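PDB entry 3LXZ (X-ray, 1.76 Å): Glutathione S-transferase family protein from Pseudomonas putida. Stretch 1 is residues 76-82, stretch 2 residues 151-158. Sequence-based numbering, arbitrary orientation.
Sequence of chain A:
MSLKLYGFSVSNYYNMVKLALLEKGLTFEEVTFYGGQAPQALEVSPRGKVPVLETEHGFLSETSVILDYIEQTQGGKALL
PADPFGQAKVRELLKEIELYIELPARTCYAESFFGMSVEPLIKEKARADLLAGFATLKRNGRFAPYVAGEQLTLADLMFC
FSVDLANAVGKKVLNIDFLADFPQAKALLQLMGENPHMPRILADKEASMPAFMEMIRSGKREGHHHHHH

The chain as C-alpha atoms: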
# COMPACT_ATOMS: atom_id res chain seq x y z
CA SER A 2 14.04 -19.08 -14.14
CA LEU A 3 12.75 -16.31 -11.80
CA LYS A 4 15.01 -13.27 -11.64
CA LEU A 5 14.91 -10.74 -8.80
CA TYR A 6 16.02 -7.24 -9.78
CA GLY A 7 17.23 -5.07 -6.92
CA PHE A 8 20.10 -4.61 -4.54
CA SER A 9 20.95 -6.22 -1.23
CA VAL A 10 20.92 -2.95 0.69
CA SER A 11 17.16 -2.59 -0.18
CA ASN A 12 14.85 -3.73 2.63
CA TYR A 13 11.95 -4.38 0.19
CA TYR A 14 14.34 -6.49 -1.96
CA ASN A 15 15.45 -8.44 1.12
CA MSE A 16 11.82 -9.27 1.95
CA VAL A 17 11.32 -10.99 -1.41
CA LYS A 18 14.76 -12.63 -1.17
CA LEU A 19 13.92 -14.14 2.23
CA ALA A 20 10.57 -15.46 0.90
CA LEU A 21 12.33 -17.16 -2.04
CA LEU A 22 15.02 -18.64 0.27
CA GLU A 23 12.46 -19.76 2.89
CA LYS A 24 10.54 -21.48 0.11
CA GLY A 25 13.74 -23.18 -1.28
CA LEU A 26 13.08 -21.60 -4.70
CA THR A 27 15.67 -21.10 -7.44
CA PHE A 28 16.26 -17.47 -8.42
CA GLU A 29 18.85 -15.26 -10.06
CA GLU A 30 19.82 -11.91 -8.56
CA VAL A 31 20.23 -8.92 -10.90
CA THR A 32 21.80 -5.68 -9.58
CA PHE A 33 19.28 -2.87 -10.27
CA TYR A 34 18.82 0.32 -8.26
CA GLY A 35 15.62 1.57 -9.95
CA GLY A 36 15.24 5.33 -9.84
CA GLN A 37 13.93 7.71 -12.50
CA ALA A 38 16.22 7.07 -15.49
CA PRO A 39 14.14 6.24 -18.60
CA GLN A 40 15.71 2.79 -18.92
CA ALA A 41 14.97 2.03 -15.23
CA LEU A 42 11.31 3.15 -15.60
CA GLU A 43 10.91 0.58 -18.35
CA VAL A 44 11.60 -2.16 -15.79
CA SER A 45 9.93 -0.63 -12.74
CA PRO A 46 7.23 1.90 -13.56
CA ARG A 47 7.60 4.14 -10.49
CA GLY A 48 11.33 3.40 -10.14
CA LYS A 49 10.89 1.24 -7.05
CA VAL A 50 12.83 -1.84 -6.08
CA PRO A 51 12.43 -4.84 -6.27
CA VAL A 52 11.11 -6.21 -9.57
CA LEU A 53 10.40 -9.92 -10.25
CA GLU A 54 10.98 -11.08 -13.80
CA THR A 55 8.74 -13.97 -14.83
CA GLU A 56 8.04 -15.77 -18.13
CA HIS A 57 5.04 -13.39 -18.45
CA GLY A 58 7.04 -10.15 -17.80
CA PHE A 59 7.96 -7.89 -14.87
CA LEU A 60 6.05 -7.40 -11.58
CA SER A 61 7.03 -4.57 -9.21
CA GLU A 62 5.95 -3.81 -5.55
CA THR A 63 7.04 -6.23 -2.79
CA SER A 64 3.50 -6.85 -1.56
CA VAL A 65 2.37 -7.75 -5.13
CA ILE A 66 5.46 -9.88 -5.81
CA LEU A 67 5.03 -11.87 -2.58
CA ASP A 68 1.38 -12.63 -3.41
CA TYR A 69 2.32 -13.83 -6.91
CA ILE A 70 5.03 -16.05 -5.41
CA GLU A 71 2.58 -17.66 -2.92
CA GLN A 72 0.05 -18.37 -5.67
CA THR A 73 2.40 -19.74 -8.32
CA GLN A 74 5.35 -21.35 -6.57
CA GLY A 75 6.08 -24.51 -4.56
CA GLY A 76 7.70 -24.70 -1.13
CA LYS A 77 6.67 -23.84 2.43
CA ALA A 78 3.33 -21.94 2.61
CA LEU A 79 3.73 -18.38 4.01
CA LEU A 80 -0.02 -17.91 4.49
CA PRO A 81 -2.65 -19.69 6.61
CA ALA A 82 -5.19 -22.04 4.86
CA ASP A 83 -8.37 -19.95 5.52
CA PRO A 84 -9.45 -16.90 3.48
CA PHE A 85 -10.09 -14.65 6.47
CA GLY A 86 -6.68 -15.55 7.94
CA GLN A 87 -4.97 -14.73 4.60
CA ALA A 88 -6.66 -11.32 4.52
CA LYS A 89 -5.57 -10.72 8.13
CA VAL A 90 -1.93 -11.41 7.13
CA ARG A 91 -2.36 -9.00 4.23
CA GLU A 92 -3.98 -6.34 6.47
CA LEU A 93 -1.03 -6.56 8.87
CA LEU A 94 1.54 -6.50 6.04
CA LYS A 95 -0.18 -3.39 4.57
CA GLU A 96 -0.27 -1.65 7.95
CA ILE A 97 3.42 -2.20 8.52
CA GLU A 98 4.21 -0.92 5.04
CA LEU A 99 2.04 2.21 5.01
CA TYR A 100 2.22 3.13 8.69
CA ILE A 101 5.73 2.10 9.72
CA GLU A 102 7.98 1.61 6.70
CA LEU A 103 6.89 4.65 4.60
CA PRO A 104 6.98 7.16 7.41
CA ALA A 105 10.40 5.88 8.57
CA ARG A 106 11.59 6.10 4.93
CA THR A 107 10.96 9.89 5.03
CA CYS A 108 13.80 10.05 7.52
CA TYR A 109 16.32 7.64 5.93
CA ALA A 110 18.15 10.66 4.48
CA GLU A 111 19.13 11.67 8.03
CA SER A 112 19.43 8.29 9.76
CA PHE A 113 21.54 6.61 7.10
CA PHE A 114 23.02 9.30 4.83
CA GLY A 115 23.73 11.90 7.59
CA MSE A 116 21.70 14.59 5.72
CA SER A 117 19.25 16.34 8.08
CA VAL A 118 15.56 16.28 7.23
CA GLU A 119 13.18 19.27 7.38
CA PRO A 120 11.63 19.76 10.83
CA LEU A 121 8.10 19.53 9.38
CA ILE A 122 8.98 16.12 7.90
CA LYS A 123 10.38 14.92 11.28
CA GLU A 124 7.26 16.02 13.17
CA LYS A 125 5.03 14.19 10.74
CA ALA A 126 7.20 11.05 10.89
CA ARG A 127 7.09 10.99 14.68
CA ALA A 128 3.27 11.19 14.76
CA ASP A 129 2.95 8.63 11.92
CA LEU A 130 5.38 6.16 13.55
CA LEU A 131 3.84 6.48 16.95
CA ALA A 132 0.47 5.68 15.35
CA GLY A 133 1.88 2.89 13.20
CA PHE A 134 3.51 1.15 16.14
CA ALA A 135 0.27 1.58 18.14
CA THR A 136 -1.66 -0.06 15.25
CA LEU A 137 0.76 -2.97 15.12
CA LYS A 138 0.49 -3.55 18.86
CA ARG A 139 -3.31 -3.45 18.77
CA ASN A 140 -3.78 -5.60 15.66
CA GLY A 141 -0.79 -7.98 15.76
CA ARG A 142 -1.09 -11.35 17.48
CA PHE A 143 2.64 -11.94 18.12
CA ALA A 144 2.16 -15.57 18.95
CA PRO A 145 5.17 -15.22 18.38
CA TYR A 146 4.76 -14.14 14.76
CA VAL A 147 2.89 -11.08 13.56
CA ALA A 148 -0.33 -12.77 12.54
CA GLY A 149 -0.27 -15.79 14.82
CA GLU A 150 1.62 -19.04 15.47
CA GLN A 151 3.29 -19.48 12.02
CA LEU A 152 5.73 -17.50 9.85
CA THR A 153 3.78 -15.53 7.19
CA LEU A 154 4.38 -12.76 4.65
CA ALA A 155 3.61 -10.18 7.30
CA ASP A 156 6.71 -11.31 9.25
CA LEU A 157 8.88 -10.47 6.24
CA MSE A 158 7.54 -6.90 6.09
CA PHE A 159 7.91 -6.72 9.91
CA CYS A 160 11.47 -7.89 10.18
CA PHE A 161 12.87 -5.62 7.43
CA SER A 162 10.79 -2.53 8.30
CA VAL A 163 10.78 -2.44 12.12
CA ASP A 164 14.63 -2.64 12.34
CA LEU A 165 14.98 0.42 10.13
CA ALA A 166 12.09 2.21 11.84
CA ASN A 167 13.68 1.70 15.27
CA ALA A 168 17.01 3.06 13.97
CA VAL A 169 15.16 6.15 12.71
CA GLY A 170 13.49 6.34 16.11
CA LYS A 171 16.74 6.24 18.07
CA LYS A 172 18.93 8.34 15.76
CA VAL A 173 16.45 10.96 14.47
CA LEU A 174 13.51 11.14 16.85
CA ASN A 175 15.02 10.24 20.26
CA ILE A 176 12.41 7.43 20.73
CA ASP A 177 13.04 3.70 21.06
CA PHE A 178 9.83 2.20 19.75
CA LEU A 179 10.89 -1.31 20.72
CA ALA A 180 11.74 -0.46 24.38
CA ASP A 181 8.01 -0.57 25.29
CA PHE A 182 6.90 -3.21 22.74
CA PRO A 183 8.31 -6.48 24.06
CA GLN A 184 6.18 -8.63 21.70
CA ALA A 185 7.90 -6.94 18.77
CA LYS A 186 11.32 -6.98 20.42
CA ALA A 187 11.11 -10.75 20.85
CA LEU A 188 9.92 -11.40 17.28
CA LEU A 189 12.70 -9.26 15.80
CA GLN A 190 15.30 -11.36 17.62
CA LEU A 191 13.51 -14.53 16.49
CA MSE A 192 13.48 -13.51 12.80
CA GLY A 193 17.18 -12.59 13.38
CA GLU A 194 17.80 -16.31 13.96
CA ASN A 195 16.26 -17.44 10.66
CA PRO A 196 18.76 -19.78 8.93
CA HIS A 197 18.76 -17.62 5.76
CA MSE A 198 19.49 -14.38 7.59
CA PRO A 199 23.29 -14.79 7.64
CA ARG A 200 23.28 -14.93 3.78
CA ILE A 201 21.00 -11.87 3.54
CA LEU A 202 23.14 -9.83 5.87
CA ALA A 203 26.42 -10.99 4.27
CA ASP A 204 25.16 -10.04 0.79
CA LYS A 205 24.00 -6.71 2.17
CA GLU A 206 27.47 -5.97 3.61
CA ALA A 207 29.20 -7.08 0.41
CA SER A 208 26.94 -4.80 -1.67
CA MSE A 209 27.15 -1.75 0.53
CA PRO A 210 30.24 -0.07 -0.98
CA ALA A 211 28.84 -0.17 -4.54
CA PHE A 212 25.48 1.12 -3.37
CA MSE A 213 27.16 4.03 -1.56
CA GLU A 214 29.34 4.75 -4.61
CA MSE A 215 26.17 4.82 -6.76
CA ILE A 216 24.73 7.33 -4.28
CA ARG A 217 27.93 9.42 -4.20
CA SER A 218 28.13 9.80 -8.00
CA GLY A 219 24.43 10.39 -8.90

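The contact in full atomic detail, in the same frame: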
# COMPACT_ATOMS: atom_id res chain seq x y z
N GLY A 76 6.98 -25.01 -2.36
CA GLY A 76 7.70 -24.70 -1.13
C GLY A 76 6.78 -24.28 0.00
O GLY A 76 5.58 -24.09 -0.19
N LYS A 77 7.36 -24.17 1.19
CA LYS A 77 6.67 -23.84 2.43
C LYS A 77 5.62 -22.74 2.23
O LYS A 77 5.94 -21.67 1.73
CB LYS A 77 7.75 -23.36 3.40
CG LYS A 77 7.27 -22.78 4.71
CD LYS A 77 8.37 -22.88 5.71
CE LYS A 77 8.16 -21.89 6.84
NZ LYS A 77 9.24 -22.05 7.86
N ALA A 78 4.37 -22.99 2.62
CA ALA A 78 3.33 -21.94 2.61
C ALA A 78 3.68 -20.81 3.61
O ALA A 78 4.15 -21.07 4.74
CB ALA A 78 1.97 -22.52 2.93
N LEU A 79 3.50 -19.57 3.17
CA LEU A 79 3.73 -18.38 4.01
C LEU A 79 2.43 -17.63 4.30
O LEU A 79 2.42 -16.41 4.63
CB LEU A 79 4.79 -17.44 3.40
CG LEU A 79 6.19 -18.04 3.13
CD1 LEU A 79 7.11 -17.00 2.48
CD2 LEU A 79 6.78 -18.57 4.41
N LEU A 80 1.32 -18.38 4.19
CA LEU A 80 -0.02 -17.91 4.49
C LEU A 80 -0.77 -19.03 5.17
O LEU A 80 -0.50 -20.22 4.85
CB LEU A 80 -0.80 -17.57 3.22
CG LEU A 80 -0.34 -16.33 2.49
CD1 LEU A 80 -1.11 -16.22 1.19
CD2 LEU A 80 -0.56 -15.14 3.42
N PRO A 81 -1.72 -18.68 6.06
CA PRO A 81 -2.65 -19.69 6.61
C PRO A 81 -3.59 -20.27 5.51
O PRO A 81 -3.62 -19.73 4.39
CB PRO A 81 -3.43 -18.93 7.69
CG PRO A 81 -3.18 -17.43 7.43
CD PRO A 81 -1.93 -17.32 6.62
N ALA A 82 -4.30 -21.36 5.83
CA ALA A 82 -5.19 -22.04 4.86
C ALA A 82 -6.54 -21.31 4.61
O ALA A 82 -7.13 -21.45 3.53
CB ALA A 82 -5.47 -23.50 5.32
N GLN A 151 2.43 -19.03 13.14
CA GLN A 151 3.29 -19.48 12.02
C GLN A 151 3.89 -18.30 11.26
O GLN A 151 3.27 -17.25 11.16
CB GLN A 151 2.50 -20.31 11.00
CG GLN A 151 1.75 -21.53 11.57
CD GLN A 151 2.52 -22.82 11.36
OE1 GLN A 151 3.42 -23.17 12.14
NE2 GLN A 151 2.19 -23.54 10.29
N LEU A 152 5.09 -18.50 10.72
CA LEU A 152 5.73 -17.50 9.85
C LEU A 152 4.83 -17.22 8.64
O LEU A 152 4.35 -18.16 7.99
CB LEU A 152 7.11 -18.01 9.38
CG LEU A 152 7.83 -17.10 8.38
CD1 LEU A 152 8.29 -15.92 9.15
CD2 LEU A 152 9.05 -17.78 7.75
N THR A 153 4.56 -15.94 8.38
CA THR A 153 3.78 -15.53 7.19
C THR A 153 4.46 -14.36 6.51
O THR A 153 5.43 -13.82 7.04
CB THR A 153 2.35 -15.08 7.53
OG1 THR A 153 2.38 -13.86 8.29
CG2 THR A 153 1.60 -16.13 8.31
N LEU A 154 3.93 -13.96 5.34
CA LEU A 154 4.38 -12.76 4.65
C LEU A 154 4.48 -11.52 5.53
O LEU A 154 5.39 -10.70 5.37
CB LEU A 154 3.44 -12.44 3.47
CG LEU A 154 3.21 -13.60 2.49
CD1 LEU A 154 2.21 -13.19 1.39
CD2 LEU A 154 4.51 -14.11 1.86
N ALA A 155 3.55 -11.36 6.45
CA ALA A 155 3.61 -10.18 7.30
C ALA A 155 4.87 -10.13 8.15
O ALA A 155 5.33 -9.03 8.48
CB ALA A 155 2.36 -10.08 8.18
N ASP A 156 5.46 -11.29 8.48
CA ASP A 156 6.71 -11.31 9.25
C ASP A 156 7.90 -10.81 8.46
O ASP A 156 8.85 -10.31 9.05
CB ASP A 156 6.98 -12.71 9.79
CG ASP A 156 5.92 -13.14 10.75
OD1 ASP A 156 5.85 -12.51 11.84
OD2 ASP A 156 5.16 -14.07 10.41
N LEU A 157 7.87 -11.02 7.13
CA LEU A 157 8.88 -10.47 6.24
C LEU A 157 8.83 -8.94 6.22
O LEU A 157 9.86 -8.28 6.38
CB LEU A 157 8.77 -11.07 4.83
CG LEU A 157 8.59 -12.61 4.74
CD1 LEU A 157 8.46 -13.09 3.27
CD2 LEU A 157 9.72 -13.35 5.48
N MSE A 158 7.64 -8.36 6.05
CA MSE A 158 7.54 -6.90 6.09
C MSE A 158 7.93 -6.38 7.49
O MSE A 158 8.60 -5.36 7.62
CB MSE A 158 6.11 -6.48 5.73
CG MSE A 158 5.79 -5.01 5.77
SE MSE A 158 6.64 -3.95 4.39
CE MSE A 158 6.03 -4.78 2.72
O HOH W 1 5.13 -20.80 7.24

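The irregular segment 76-82 packs against the loop that leads into a helix continuing beyond Met158, and the two bury 339 Å² between them, with Leu79 contributing the largest share. Leu79 and Thr153 lie closest, their CA atoms 4.3 Å apart.

A single direct hydrogen bond joins the stretches: Leu154 N donates to Leu79 O at 3.0 Å. The same carbonyl oxygen receives a CA-H...O contact from Thr153 CA, also at 3.0 Å, so one acceptor meets two consecutive residues at the start of the helix. A water adds a second polar link, donating to Ala78 O at 2.7 Å and to Leu152 O at 2.9 Å; these two oxygens, 4.4 Å apart and both acceptors, could not bond to each other directly.

The apolar contacts centre on Leu79, whose m,t side chain reaches three leucines. Leu79 CD2 meets Leu152 CD2 at 4.1 Å, Leu79 CB lies 3.7 Å from Leu154 CD2, and Leu79 CD1 approaches Leu157 CD1 at 4.2 Å. The branched leucine side chain suits this buried position, offering methyl groups to different neighbours. Leu80 points its CA-to-CB bond away, yet its end returns, placing Leu80 CD2 3.9 Å from Leu154 CD1. Leu154 thus packs against both residues while its amide holds Leu79 O. Two residues make smaller contacts: Pro81 CD lies 4.1 Å from Thr153 CG2, and the extended, all-t chain of Lys77 passes Leu152, with its amine bonded elsewhere in the structure.

Within the second stretch, hydrogen bonds link Thr153 to the first residues after it. Thr153, in the p rotamer, occupies the N-cap position, and Thr153 OG1 accepts a weak bond from Ala155 N at 3.3 Å. Asp156 OD2 separately accepts from Thr153 N at 2.8 Å, and Asp156 N donates back to Thr153 O at 2.9 Å. Threonine suits this site because its hydroxyl caps the helix while its methyl faces Pro81.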